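Local coordinates for protein NADH oxidoreductase (Mesorhizobium loti, PDB 3PI7) that probably binds NADPH and acts as an oxidoreductase on NAD(P)H, perhaps reducing quinones, at residues Ile42-Val56 / Trp117-Cys131. Residues are numbered along the deposited sequence; the frame is centred on the assembly and turned at random.
Sequences IAVPAPGPSQVLIKV and WGSWAEYAVAEAAAC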
loop_
_atom_site.group_PDB
_atom_site.type_symbol
_atom_site.label_atom_id
_atom_site.label_comp_id
_atom_site.label_asym_id
_atom_site.label_seq_id
_atom_site.Cartn_x
_atom_site.Cartn_y
_atom_site.Cartn_z
ATOM N N ILE A 42 19.858 4.104 -39.560
ATOM C CA ILE A 42 19.552 5.485 -39.217
ATOM C C ILE A 42 20.835 6.234 -38.906
ATOM O O ILE A 42 21.863 5.621 -38.674
ATOM C CB ILE A 42 18.557 5.566 -38.008
ATOM C CG1 ILE A 42 19.114 4.911 -36.734
ATOM C CG2 ILE A 42 17.166 4.994 -38.361
ATOM C CD1 ILE A 42 18.434 5.487 -35.440
ATOM N N ALA A 43 20.753 7.557 -38.856
ATOM C CA ALA A 43 21.892 8.379 -38.503
ATOM C C ALA A 43 22.330 8.116 -37.072
ATOM O O ALA A 43 21.510 7.877 -36.177
ATOM C CB ALA A 43 21.535 9.854 -38.672
ATOM N N VAL A 44 23.652 8.115 -36.869
ATOM C CA VAL A 44 24.216 7.965 -35.547
ATOM C C VAL A 44 23.923 9.275 -34.789
ATOM O O VAL A 44 24.191 10.359 -35.304
ATOM C CB VAL A 44 25.729 7.617 -35.598
ATOM C CG1 VAL A 44 26.369 7.680 -34.208
ATOM C CG2 VAL A 44 25.941 6.238 -36.229
ATOM N N PRO A 45 23.333 9.199 -33.577
ATOM C CA PRO A 45 23.052 10.429 -32.835
ATOM C C PRO A 45 24.309 11.099 -32.290
ATOM O O PRO A 45 25.369 10.480 -32.193
ATOM C CB PRO A 45 22.153 9.941 -31.696
ATOM C CG PRO A 45 22.687 8.522 -31.419
ATOM C CD PRO A 45 22.937 7.994 -32.812
ATOM N N ALA A 46 24.171 12.375 -31.950
ATOM C CA ALA A 46 25.215 13.162 -31.298
ATOM C C ALA A 46 24.880 13.283 -29.799
ATOM O O ALA A 46 23.737 13.569 -29.445
ATOM C CB ALA A 46 25.308 14.551 -31.937
ATOM N N PRO A 47 25.850 13.013 -28.917
ATOM C CA PRO A 47 25.586 13.164 -27.473
ATOM C C PRO A 47 25.448 14.621 -27.090
ATOM O O PRO A 47 26.142 15.480 -27.654
ATOM C CB PRO A 47 26.828 12.571 -26.825
ATOM C CG PRO A 47 27.916 12.787 -27.826
ATOM C CD PRO A 47 27.256 12.642 -29.178
ATOM N N GLY A 48 24.571 14.873 -26.133
ATOM C CA GLY A 48 24.388 16.200 -25.557
ATOM C C GLY A 48 25.550 16.510 -24.625
ATOM O O GLY A 48 26.386 15.641 -24.367
ATOM N N PRO A 49 25.593 17.710 -24.037
ATOM C CA PRO A 49 26.755 18.091 -23.190
ATOM C C PRO A 49 27.120 17.121 -22.057
ATOM O O PRO A 49 28.307 16.920 -21.836
ATOM C CB PRO A 49 26.338 19.447 -22.620
ATOM C CG PRO A 49 25.474 20.023 -23.691
ATOM C CD PRO A 49 24.691 18.861 -24.257
ATOM N N SER A 50 26.135 16.502 -21.382
ATOM C CA SER A 50 26.339 15.598 -20.242
ATOM C C SER A 50 26.316 14.126 -20.652
ATOM O O SER A 50 26.327 13.248 -19.786
ATOM C CB SER A 50 25.238 15.832 -19.198
ATOM O OG SER A 50 23.949 15.532 -19.726
ATOM N N GLN A 51 26.276 13.855 -21.970
ATOM C CA GLN A 51 26.107 12.497 -22.483
ATOM C C GLN A 51 27.311 11.959 -23.217
ATOM O O GLN A 51 28.218 12.700 -23.602
ATOM C CB GLN A 51 24.907 12.461 -23.449
ATOM C CG GLN A 51 23.601 12.918 -22.834
ATOM C CD GLN A 51 22.483 12.922 -23.853
ATOM O OE1 GLN A 51 22.659 13.286 -25.032
ATOM N NE2 GLN A 51 21.304 12.523 -23.419
ATOM N N VAL A 52 27.294 10.637 -23.429
ATOM C CA VAL A 52 28.327 9.947 -24.148
ATOM C C VAL A 52 27.688 9.095 -25.224
ATOM O O VAL A 52 26.540 8.655 -25.080
ATOM C CB VAL A 52 29.232 9.100 -23.210
ATOM C CG1 VAL A 52 30.063 9.999 -22.306
ATOM C CG2 VAL A 52 28.391 8.104 -22.393
ATOM N N LEU A 53 28.422 8.904 -26.301
ATOM C CA LEU A 53 28.012 8.040 -27.404
ATOM C C LEU A 53 28.794 6.761 -27.255
ATOM O O LEU A 53 30.044 6.773 -27.253
ATOM C CB LEU A 53 28.322 8.715 -28.751
ATOM C CG LEU A 53 27.875 7.924 -29.950
ATOM C CD1 LEU A 53 26.332 7.852 -30.036
ATOM C CD2 LEU A 53 28.469 8.460 -31.208
ATOM N N ILE A 54 28.079 5.664 -27.118
ATOM C CA ILE A 54 28.708 4.366 -26.887
ATOM C C ILE A 54 28.585 3.461 -28.101
ATOM O O ILE A 54 27.467 3.237 -28.590
ATOM C CB ILE A 54 28.058 3.697 -25.653
ATOM C CG1 ILE A 54 28.167 4.586 -24.372
ATOM C CG2 ILE A 54 28.689 2.345 -25.378
ATOM C CD1 ILE A 54 26.940 4.696 -23.684
ATOM N N LYS A 55 29.708 2.836 -28.499
ATOM C CA LYS A 55 29.735 1.806 -29.514
ATOM C C LYS A 55 29.370 0.544 -28.782
ATOM O O LYS A 55 30.165 0.060 -27.982
ATOM C CB LYS A 55 31.132 1.709 -30.177
ATOM C CG LYS A 55 31.146 0.670 -31.277
ATOM C CD LYS A 55 32.525 0.468 -31.948
ATOM C CE LYS A 55 32.286 -0.380 -33.193
ATOM N NZ LYS A 55 33.382 -0.229 -34.200
ATOM N N VAL A 56 28.142 0.046 -29.001
ATOM C CA VAL A 56 27.609 -1.081 -28.259
ATOM C C VAL A 56 28.243 -2.390 -28.654
ATOM O O VAL A 56 28.245 -2.764 -29.840
ATOM C CB VAL A 56 26.058 -1.165 -28.417
ATOM C CG1 VAL A 56 25.503 -2.261 -27.534
ATOM C CG2 VAL A 56 25.394 0.170 -28.093
ATOM N N TRP A 117 17.941 7.012 -27.143
ATOM C CA TRP A 117 18.913 6.396 -28.062
ATOM C C TRP A 117 19.357 5.121 -27.388
ATOM O O TRP A 117 20.366 5.096 -26.684
ATOM C CB TRP A 117 20.094 7.327 -28.370
ATOM C CG TRP A 117 19.656 8.531 -29.133
ATOM C CD1 TRP A 117 19.458 9.785 -28.641
ATOM C CD2 TRP A 117 19.192 8.547 -30.483
ATOM N NE1 TRP A 117 18.988 10.610 -29.635
ATOM C CE2 TRP A 117 18.779 9.866 -30.766
ATOM C CE3 TRP A 117 19.130 7.582 -31.505
ATOM C CZ2 TRP A 117 18.306 10.244 -32.017
ATOM C CZ3 TRP A 117 18.647 7.958 -32.752
ATOM C CH2 TRP A 117 18.240 9.276 -32.993
ATOM N N GLY A 118 18.549 4.091 -27.570
ATOM C CA GLY A 118 18.701 2.819 -26.882
ATOM C C GLY A 118 19.888 1.971 -27.218
ATOM O O GLY A 118 20.551 2.170 -28.236
ATOM N N SER A 119 20.074 0.921 -26.416
ATOM C CA SER A 119 21.216 0.039 -26.613
ATOM C C SER A 119 21.048 -0.976 -27.762
ATOM O O SER A 119 22.009 -1.666 -28.055
ATOM C CB SER A 119 21.494 -0.719 -25.324
ATOM O OG SER A 119 20.385 -1.518 -24.962
ATOM N N TRP A 120 19.857 -1.137 -28.351
ATOM C CA TRP A 120 19.626 -2.133 -29.426
ATOM C C TRP A 120 19.953 -1.463 -30.769
ATOM O O TRP A 120 19.102 -1.252 -31.643
ATOM C CB TRP A 120 18.202 -2.699 -29.380
ATOM C CG TRP A 120 17.881 -3.430 -28.112
ATOM C CD1 TRP A 120 18.721 -3.699 -27.068
ATOM C CD2 TRP A 120 16.612 -3.954 -27.749
ATOM N NE1 TRP A 120 18.046 -4.351 -26.075
ATOM C CE2 TRP A 120 16.751 -4.536 -26.467
ATOM C CE3 TRP A 120 15.369 -3.993 -28.381
ATOM C CZ2 TRP A 120 15.691 -5.160 -25.815
ATOM C CZ3 TRP A 120 14.313 -4.624 -27.730
ATOM C CH2 TRP A 120 14.472 -5.152 -26.447
ATOM N N ALA A 121 21.231 -1.089 -30.874
ATOM C CA ALA A 121 21.779 -0.259 -31.912
ATOM C C ALA A 121 23.266 -0.364 -31.888
ATOM O O ALA A 121 23.833 -0.746 -30.868
ATOM C CB ALA A 121 21.373 1.186 -31.633
ATOM N N GLU A 122 23.913 -0.027 -32.994
ATOM C CA GLU A 122 25.357 -0.047 -33.019
ATOM C C GLU A 122 25.964 0.998 -32.088
ATOM O O GLU A 122 27.063 0.783 -31.583
ATOM C CB GLU A 122 25.848 0.136 -34.449
ATOM C CG GLU A 122 25.729 -1.186 -35.186
ATOM C CD GLU A 122 26.131 -1.185 -36.646
ATOM O OE1 GLU A 122 25.835 -0.195 -37.348
ATOM O OE2 GLU A 122 26.598 -2.244 -37.118
ATOM N N TYR A 123 25.276 2.115 -31.888
ATOM C CA TYR A 123 25.663 3.230 -31.023
ATOM C C TYR A 123 24.474 3.653 -30.195
ATOM O O TYR A 123 23.376 3.821 -30.739
ATOM C CB TYR A 123 26.185 4.436 -31.847
ATOM C CG TYR A 123 27.410 4.062 -32.650
ATOM C CD1 TYR A 123 27.289 3.401 -33.876
ATOM C CD2 TYR A 123 28.686 4.246 -32.130
ATOM C CE1 TYR A 123 28.405 2.909 -34.549
ATOM C CE2 TYR A 123 29.812 3.778 -32.806
ATOM C CZ TYR A 123 29.665 3.123 -34.023
ATOM O OH TYR A 123 30.754 2.636 -34.678
ATOM N N ALA A 124 24.697 3.865 -28.896
ATOM C CA ALA A 124 23.645 4.313 -27.964
ATOM C C ALA A 124 24.102 5.581 -27.299
ATOM O O ALA A 124 25.294 5.906 -27.346
ATOM C CB ALA A 124 23.383 3.228 -26.915
ATOM N N VAL A 125 23.168 6.321 -26.712
ATOM C CA VAL A 125 23.525 7.517 -25.961
ATOM C C VAL A 125 23.128 7.291 -24.509
ATOM O O VAL A 125 22.034 6.788 -24.236
ATOM C CB VAL A 125 22.872 8.803 -26.542
ATOM C CG1 VAL A 125 23.150 10.014 -25.653
ATOM C CG2 VAL A 125 23.345 9.056 -27.960
ATOM N N ALA A 126 24.017 7.631 -23.586
ATOM C CA ALA A 126 23.685 7.573 -22.178
ATOM C C ALA A 126 24.220 8.797 -21.502
ATOM O O ALA A 126 25.191 9.405 -21.984
ATOM C CB ALA A 126 24.285 6.287 -21.549
ATOM N N GLU A 127 23.656 9.137 -20.354
ATOM C CA GLU A 127 24.248 10.183 -19.497
ATOM C C GLU A 127 25.580 9.682 -19.016
ATOM O O GLU A 127 25.704 8.479 -18.740
ATOM C CB GLU A 127 23.338 10.454 -18.270
ATOM C CG GLU A 127 22.032 11.111 -18.655
ATOM C CD GLU A 127 22.158 12.502 -19.247
ATOM O OE1 GLU A 127 23.128 13.216 -18.907
ATOM O OE2 GLU A 127 21.345 12.832 -20.137
ATOM N N ALA A 128 26.587 10.574 -18.885
ATOM C CA ALA A 128 27.887 10.146 -18.335
ATOM C C ALA A 128 27.667 9.474 -16.976
ATOM O O ALA A 128 28.253 8.411 -16.672
ATOM C CB ALA A 128 28.816 11.342 -18.203
ATOM N N ALA A 129 26.741 10.048 -16.194
ATOM C CA ALA A 129 26.401 9.561 -14.847
ATOM C C ALA A 129 25.743 8.198 -14.858
ATOM O O ALA A 129 25.623 7.581 -13.799
ATOM C CB ALA A 129 25.491 10.569 -14.154
ATOM N N ALA A 130 25.316 7.699 -16.044
ATOM C CA ALA A 130 24.636 6.404 -16.117
ATOM C C ALA A 130 25.593 5.321 -16.633
ATOM O O ALA A 130 25.162 4.240 -17.044
ATOM C CB ALA A 130 23.423 6.518 -17.013
ATOM N N CYS A 131 26.902 5.635 -16.634
ATOM C CA CYS A 131 27.931 4.718 -17.099
ATOM C C CYS A 131 28.773 4.248 -15.992
ATOM O O CYS A 131 29.080 5.008 -15.083
ATOM C CB CYS A 131 28.791 5.377 -18.167
ATOM S SG CYS A 131 27.873 5.806 -19.654
HETATM O O HOH W 1 25.685 12.824 -16.799
HETATM O O HOH W 2 21.068 15.415 -20.741
HETATM O O HOH W 3 28.400 -1.446 -32.355
#
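Strands 51-56 and 123-127 pair antiparallel in the GroES-like domain, with V52 and A126, then I54 and A124, exchanging two backbone hydrogen bonds each. V56 N extends the pairing to E122 O, and A128 N closes the other end on S50 O at 2.8 Å.

Polar side chains gather at that end, where the type I turn G48-Q51 leads into the strand. S50 OG donates to E127 OE1 (2.6 Å) on its syn lone pair, reached because E127 bends at chi2 (-65°). The other oxygen, OE2, is met from above the carboxylate plane by Q51 NE2 at 3.3 Å. An amide suits Q51, since NE2 can donate to E127 while OE1 accepts from G48 N, bracing the turn across its ends.

P45 lays CB over the W117 indole, 3.6 Å from the five-membered ring centroid, a CH-pi contact suited to a rigid proline, while its CG meets V125 CG2. K55 runs its aliphatic chain alongside Y123, CB 3.6 Å from CE2. Across the sheet, small A126 accommodates I54 CD1, and V52 CG2 touches C131 SG (3.6 Å).

Backbone bonds thus set the register, proline-indole packing holds the loop, and the E127 carboxylate, met at both oxygens by S50 and Q51, pins the turn.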